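Side-chain contact in probable transcriptional regulator, ArsR family protein (Rhodococcus sp. RHA1, PDB 3F6O), which probably binds DNA as a transcription factor of the ArsR family, through a winged helix-turn-helix fold: residues Ser47-Lys50 against His51-Leu55. Numbering follows the deposited sequence.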
loop_
_atom_site.group_PDB
_atom_site.type_symbol
_atom_site.label_atom_id
_atom_site.label_comp_id
_atom_site.label_asym_id
_atom_site.label_seq_id
_atom_site.Cartn_x
_atom_site.Cartn_y
_atom_site.Cartn_z
ATOM N N SER A 47 6.809 -4.439 -21.046
ATOM C CA SER A 47 7.007 -4.395 -19.597
ATOM C C SER A 47 6.319 -3.177 -18.975
ATOM O O SER A 47 5.739 -3.273 -17.893
ATOM C CB SER A 47 8.486 -4.394 -19.228
ATOM O OG SER A 47 9.108 -5.571 -19.732
ATOM N N PHE A 48 6.368 -2.054 -19.680
ATOM C CA PHE A 48 5.683 -0.845 -19.203
ATOM C C PHE A 48 4.170 -1.008 -19.233
ATOM O O PHE A 48 3.480 -0.600 -18.300
ATOM C CB PHE A 48 6.096 0.397 -19.982
ATOM C CG PHE A 48 5.535 1.691 -19.390
ATOM C CD1 PHE A 48 6.002 2.183 -18.165
ATOM C CD2 PHE A 48 4.539 2.387 -20.054
ATOM C CE1 PHE A 48 5.475 3.399 -17.608
ATOM C CE2 PHE A 48 4.006 3.586 -19.516
ATOM C CZ PHE A 48 4.494 4.087 -18.296
ATOM N N MET A 49 3.669 -1.623 -20.298
ATOM C CA MET A 49 2.247 -1.917 -20.418
ATOM C C MET A 49 1.703 -2.779 -19.276
ATOM O O MET A 49 0.557 -2.639 -18.891
ATOM C CB MET A 49 1.919 -2.503 -21.799
ATOM C CG MET A 49 1.993 -1.484 -22.975
ATOM S SD MET A 49 1.093 0.063 -22.716
ATOM C CE MET A 49 -0.540 -0.531 -22.327
ATOM N N LYS A 50 2.534 -3.659 -18.730
ATOM C CA LYS A 50 2.147 -4.440 -17.542
ATOM C C LYS A 50 1.822 -3.526 -16.357
ATOM O O LYS A 50 0.851 -3.747 -15.637
ATOM C CB LYS A 50 3.256 -5.428 -17.173
ATOM C CG LYS A 50 3.045 -6.788 -17.778
ATOM C CD LYS A 50 4.337 -7.394 -18.260
ATOM C CE LYS A 50 5.143 -8.034 -17.175
ATOM N NZ LYS A 50 6.152 -8.923 -17.857
ATOM N N HIS A 51 2.608 -2.476 -16.195
ATOM C CA HIS A 51 2.332 -1.485 -15.138
ATOM C C HIS A 51 1.069 -0.662 -15.402
ATOM O O HIS A 51 0.240 -0.466 -14.518
ATOM C CB HIS A 51 3.539 -0.574 -14.929
ATOM C CG HIS A 51 4.737 -1.300 -14.415
ATOM N ND1 HIS A 51 4.697 -2.050 -13.264
ATOM C CD2 HIS A 51 5.999 -1.410 -14.895
ATOM C CE1 HIS A 51 5.888 -2.588 -13.048
ATOM N NE2 HIS A 51 6.697 -2.211 -14.023
ATOM N N ILE A 52 0.926 -0.180 -16.621
ATOM C CA ILE A 52 -0.280 0.540 -16.998
ATOM C C ILE A 52 -1.549 -0.335 -16.755
ATOM O O ILE A 52 -2.541 0.102 -16.157
ATOM C CB ILE A 52 -0.183 0.981 -18.482
ATOM C CG1 ILE A 52 0.919 2.051 -18.646
ATOM C CG2 ILE A 52 -1.538 1.503 -18.998
ATOM C CD1 ILE A 52 0.661 3.376 -17.880
ATOM N N HIS A 53 -1.496 -1.579 -17.221
ATOM C CA HIS A 53 -2.630 -2.490 -17.069
ATOM C C HIS A 53 -2.946 -2.769 -15.601
ATOM O O HIS A 53 -4.107 -2.836 -15.200
ATOM C CB HIS A 53 -2.365 -3.799 -17.820
ATOM C CG HIS A 53 -2.451 -3.649 -19.306
ATOM N ND1 HIS A 53 -1.536 -4.218 -20.168
ATOM C CD2 HIS A 53 -3.328 -2.966 -20.086
ATOM C CE1 HIS A 53 -1.847 -3.904 -21.415
ATOM N NE2 HIS A 53 -2.930 -3.146 -21.393
ATOM N N PHE A 54 -1.899 -2.925 -14.801
ATOM C CA PHE A 54 -2.087 -3.190 -13.379
ATOM C C PHE A 54 -2.758 -1.981 -12.728
ATOM O O PHE A 54 -3.693 -2.137 -11.933
ATOM C CB PHE A 54 -0.756 -3.552 -12.695
ATOM C CG PHE A 54 -0.948 -4.190 -11.348
ATOM C CD1 PHE A 54 -0.809 -5.558 -11.189
ATOM C CD2 PHE A 54 -1.349 -3.435 -10.251
ATOM C CE1 PHE A 54 -1.023 -6.143 -9.937
ATOM C CE2 PHE A 54 -1.570 -4.025 -9.002
ATOM C CZ PHE A 54 -1.423 -5.355 -8.855
ATOM N N LEU A 55 -2.290 -0.771 -13.081
ATOM C CA LEU A 55 -2.893 0.487 -12.591
ATOM C C LEU A 55 -4.377 0.605 -12.967
ATOM O O LEU A 55 -5.219 1.014 -12.157
ATOM C CB LEU A 55 -2.116 1.726 -13.121
ATOM C CG LEU A 55 -0.778 2.009 -12.387
ATOM C CD1 LEU A 55 -0.044 3.243 -12.985
ATOM C CD2 LEU A 55 -1.020 2.190 -10.861
#
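Helix 45-57, the second helix of the helix-turn-helix and probably the one that reads DNA, as in ArsR relatives, sets Phe-48 against Ile-52 and Met-49 against His-53 one turn further on. On the buried side, the Phe-48 ring lies at a slant to the Ile-52 chain, CE2 of Phe-48 lying 3.6 Å from CG1 and 3.7 Å from CD1 of Ile-52. CG of Phe-48 stands opposite its own backbone N, which lays the ring along the helix flank beside Ile-52. The same ring also packs on Val-34 and Leu-37 of helix 34-38 and on Val-23 of helix 18-28, and so ties helix 45-57 to the two preceding helices of the winged helix-turn-helix domain, in which strands 61-66 and 69-74 form the wing. Next to it, turns in the same sense at chi2 (-50°) and chi3 (-55°) bring the terminal CE of Met-49 round to 4.0 Å from CG2 of Ile-52 and 3.7 Å from NE2 of the more exposed His-53. Beneath these side chains, the amide of Ile-52 meets Phe-48 O at 3.1 Å, nearly straight (N-H...O 166°) and in the carbonyl plane, while His-51 N gives that oxygen a second, weak bond. Met-49 O takes the amide of His-53 at 2.9 Å, and Phe-54 N closes the following turn on Lys-50 O. His-51 brings CD2 to 3.5 Å from Ser-47 O; its ND1 bonds weakly to Arg-20 of helix 18-28, which also makes a cation-pi contact with Phe-54.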